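Local coordinates for binding domain (Hc) of Paraclostridial Mosquitocidal Protein 1 (Paraclostridium bifermentans, PDB 6HOX) that probably recognises host nerve cells as the receptor-binding part of a botulinum-like neurotoxin that targets Anopheles mosquitoes, at residues 150-153 / 154-158; 425-428 / 429-433. All coordinates share one frame; numbering follows the deposited sequence.

How the interactions relate
Interactions 1 and 2 are both local, each folded round a short helix in a chain that is otherwise mostly strands and loops. Residues 150-158 come first, on helix 152-155 in the N-terminal receptor-binding region, whose family belongs to the concanavalin clan. Residues 425-433 follow much later, on helix 427-432 in the C-terminal receptor-binding region of the trefoil clan. Their centres lie 19 Å apart and their nearest atoms about 9 Å, so they do not touch. Interaction 1 nevertheless reaches across: its two phenylalanines pack on strand 302-305 of the C-terminal region, joining the two halves, whereas interaction 2 stays within its own half and nearer its surface.

Interaction 1 of 2, residues 150-153 / 154-158; sequences LTFS and NSFID
Phe152 and Phe156, four residues apart, form an offset stack, ring centroids 4.3 Å from each other and planes at 19°. The two side chains run side by side and point the same way, each with CG anti to the backbone N (chi1 -170° and 162°). Phe156 CB lies 3.8 Å from the centroid of the Phe152 ring, over its face, a CH-pi contact, while Phe152 CZ lies over the Phe156 ring nearer its rim.

Among the polar contacts, Thr151 OG1 donates to Asn154 OD1 at 2.8 Å, coming from above the carbonyl plane of the amide. The backbone bond from Ser155 N to Thr151 O measures 3.0 Å. The next one along, Phe156 N to Phe152 O, is weak.

A close van der Waals contact brings Leu150 CD2 to 3.1 Å from Ser155 OG. Beyond the segments, the Arg167 guanidinium hydrogen-bonds two carbonyls, NH2 to Phe156 O and NH1 to Ile157 O, and both phenylalanine rings pack on strand 302-305. Together these features describe a one-turn helix with Thr151 at its N-cap, whose aromatic pair is buried between the N-terminal and C-terminal receptor-binding regions.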
# COMPACT_ATOMS: atom_id res chain seq x y z
N LEU A 150 2.26 10.17 12.64
CA LEU A 150 0.99 9.85 12.02
C LEU A 150 0.13 9.08 13.02
O LEU A 150 0.66 8.39 13.89
CB LEU A 150 1.25 9.02 10.75
CG LEU A 150 2.01 9.77 9.65
CD1 LEU A 150 2.86 8.83 8.83
CD2 LEU A 150 1.06 10.51 8.76
N THR A 151 -1.19 9.25 12.90
CA THR A 151 -2.19 8.59 13.72
C THR A 151 -3.08 7.77 12.80
O THR A 151 -3.36 8.19 11.69
CB THR A 151 -3.07 9.58 14.49
OG1 THR A 151 -3.85 10.24 13.49
CG2 THR A 151 -2.29 10.59 15.31
N PHE A 152 -3.50 6.59 13.29
CA PHE A 152 -4.28 5.69 12.47
C PHE A 152 -5.52 6.42 11.93
O PHE A 152 -5.75 6.43 10.73
CB PHE A 152 -4.62 4.42 13.25
CG PHE A 152 -5.23 3.35 12.39
CD1 PHE A 152 -6.60 3.31 12.17
CD2 PHE A 152 -4.43 2.39 11.78
CE1 PHE A 152 -7.15 2.31 11.38
CE2 PHE A 152 -4.99 1.41 10.98
CZ PHE A 152 -6.35 1.37 10.78
N SER A 153 -6.27 7.07 12.83
CA SER A 153 -7.57 7.71 12.52
C SER A 153 -7.47 8.65 11.31
O SER A 153 -8.34 8.66 10.46
CB SER A 153 -8.09 8.47 13.71
OG SER A 153 -8.13 7.65 14.86
N ASN A 154 -6.39 9.45 11.26
CA ASN A 154 -6.28 10.56 10.33
C ASN A 154 -5.50 10.17 9.07
O ASN A 154 -5.72 10.76 8.02
CB ASN A 154 -5.64 11.77 11.03
CG ASN A 154 -6.36 12.12 12.32
OD1 ASN A 154 -5.74 12.25 13.37
ND2 ASN A 154 -7.68 12.28 12.25
N SER A 155 -4.61 9.17 9.16
CA SER A 155 -3.66 8.86 8.06
C SER A 155 -3.74 7.39 7.62
O SER A 155 -2.92 6.99 6.79
CB SER A 155 -2.23 9.19 8.47
OG SER A 155 -1.97 10.58 8.34
N PHE A 156 -4.68 6.60 8.16
CA PHE A 156 -4.68 5.13 7.92
C PHE A 156 -4.46 4.83 6.43
O PHE A 156 -3.56 4.09 6.06
CB PHE A 156 -5.97 4.47 8.42
CG PHE A 156 -6.24 3.11 7.84
CD1 PHE A 156 -5.25 2.14 7.80
CD2 PHE A 156 -7.51 2.78 7.38
CE1 PHE A 156 -5.51 0.88 7.26
CE2 PHE A 156 -7.76 1.52 6.85
CZ PHE A 156 -6.76 0.57 6.79
N ILE A 157 -5.28 5.43 5.57
CA ILE A 157 -5.35 5.01 4.20
C ILE A 157 -4.11 5.46 3.42
O ILE A 157 -3.53 4.65 2.67
CB ILE A 157 -6.67 5.50 3.56
CG1 ILE A 157 -7.85 4.69 4.08
CG2 ILE A 157 -6.59 5.44 2.04
CD1 ILE A 157 -7.74 3.20 3.78
N ASP A 158 -3.70 6.72 3.57
CA ASP A 158 -2.77 7.31 2.61
C ASP A 158 -1.32 7.21 3.08
O ASP A 158 -0.44 7.19 2.23
CB ASP A 158 -3.17 8.75 2.24
CG ASP A 158 -3.27 9.70 3.41
OD1 ASP A 158 -3.25 9.21 4.56
OD2 ASP A 158 -3.37 10.93 3.17

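Interaction 2 of 2, residues 425-428 / 429-433; sequences LDLK and KHTKT
Asp426 meets Lys429 twice, firmly at its backbone N and only loosely at its ammonium. Asp426 OD1 accepts from Lys429 N at 3.2 Å, and Asp426 OD2 makes a long salt bridge of 3.7 Å to Lys429 NZ. With chi1 at 57°, Asp426 CG sits between its own backbone N and carbonyl carbon, which brings OD1 back over the first turn. The CD2 branch of Leu425 turns to the aliphatic part of Lys429, whose chain crosses the leucine at about a right angle. In one of the two conformers modelled for His430, Leu425 CB appears to lie over a face of the ring, a CH-pi contact 3.9 Å from its centroid. The OD1 bond makes Asp426 the N-cap of helix 427-432, and the first main-chain bond of the helix, His430 N to Asp426 O, is nearly straight (176°). Lys428 NZ stands 3.4 Å from Lys429 NZ, and the nearby Asp426 carboxylate would probably ease this meeting of like charges. The next carbonyl, Leu427 O, accepts from both N and OG1 of Thr431, each at 2.9 Å; the hydroxyl comes from well above the carbonyl plane. Thr433 N and OG1 both reach His430 O from the same face, OG1 at 2.7 Å. Farther out, His430 NE2 in that conformer hydrogen-bonds Tyr422 O. Lys432 NZ hydrogen-bonds Tyr418 OH, and the Tyr418 side chain packs against Leu425 and Lys429.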
# COMPACT_ATOMS: atom_id res chain seq x y z
N LEU A 425 -16.25 16.99 -9.44
CA LEU A 425 -16.95 16.46 -8.27
C LEU A 425 -16.26 16.94 -7.00
O LEU A 425 -15.04 17.03 -6.95
CB LEU A 425 -16.95 14.93 -8.30
CG LEU A 425 -17.78 14.27 -9.40
CD1 LEU A 425 -17.57 12.77 -9.39
CD2 LEU A 425 -19.25 14.60 -9.25
N ASP A 426 -17.06 17.19 -5.96
CA ASP A 426 -16.53 17.44 -4.62
C ASP A 426 -15.95 16.14 -4.05
O ASP A 426 -16.22 15.03 -4.54
CB ASP A 426 -17.58 18.08 -3.71
CG ASP A 426 -18.87 17.30 -3.54
OD1 ASP A 426 -18.81 16.12 -3.14
OD2 ASP A 426 -19.93 17.90 -3.78
N LEU A 427 -15.15 16.30 -3.00
CA LEU A 427 -14.37 15.21 -2.40
C LEU A 427 -15.25 14.01 -2.04
O LEU A 427 -14.87 12.89 -2.31
CB LEU A 427 -13.65 15.75 -1.16
CG LEU A 427 -12.67 14.77 -0.50
CD1 LEU A 427 -11.50 14.47 -1.43
CD2 LEU A 427 -12.16 15.32 0.82
N LYS A 428 -16.41 14.27 -1.41
CA LYS A 428 -17.32 13.22 -0.94
C LYS A 428 -17.77 12.34 -2.12
O LYS A 428 -17.83 11.12 -2.01
CB LYS A 428 -18.51 13.87 -0.22
CG LYS A 428 -19.57 12.90 0.30
CD LYS A 428 -21.00 13.44 0.24
CE LYS A 428 -21.53 13.58 -1.18
NZ LYS A 428 -23.00 13.70 -1.24
N LYS A 429 -18.10 12.97 -3.25
CA LYS A 429 -18.62 12.27 -4.41
C LYS A 429 -17.50 11.47 -5.07
O LYS A 429 -17.73 10.33 -5.44
CB LYS A 429 -19.27 13.25 -5.39
CG LYS A 429 -20.57 13.83 -4.89
CD LYS A 429 -21.22 14.76 -5.87
CE LYS A 429 -21.89 15.95 -5.20
NZ LYS A 429 -22.74 15.54 -4.06
N HIS A 430 -16.33 12.09 -5.22
CA HIS A 430 -15.13 11.37 -5.67
C HIS A 430 -14.95 10.12 -4.80
O HIS A 430 -14.80 9.03 -5.33
CB HIS A 430 -13.85 12.24 -5.69
CG HIS A 430 -13.60 12.96 -6.98
ND1 HIS A 430 -12.85 14.13 -7.04
CD2 HIS A 430 -14.00 12.71 -8.24
CE1 HIS A 430 -12.81 14.56 -8.28
NE2 HIS A 430 -13.50 13.71 -9.05
N THR A 431 -15.02 10.28 -3.47
CA THR A 431 -14.83 9.20 -2.49
C THR A 431 -15.83 8.04 -2.75
O THR A 431 -15.43 6.88 -2.73
CB THR A 431 -14.89 9.76 -1.06
OG1 THR A 431 -13.79 10.65 -0.84
CG2 THR A 431 -14.80 8.70 0.01
N LYS A 432 -17.11 8.36 -3.02
CA LYS A 432 -18.17 7.37 -3.25
C LYS A 432 -18.00 6.60 -4.57
O LYS A 432 -18.70 5.58 -4.77
CB LYS A 432 -19.55 8.03 -3.37
CG LYS A 432 -20.07 8.74 -2.13
CD LYS A 432 -21.56 8.94 -2.14
CE LYS A 432 -22.04 9.95 -3.15
NZ LYS A 432 -23.44 9.64 -3.58
N THR A 433 -17.14 7.08 -5.47
CA THR A 433 -16.92 6.46 -6.79
C THR A 433 -15.59 5.68 -6.84
O THR A 433 -15.26 5.10 -7.88
CB THR A 433 -16.98 7.49 -7.92
OG1 THR A 433 -15.97 8.49 -7.73
CG2 THR A 433 -18.34 8.17 -8.01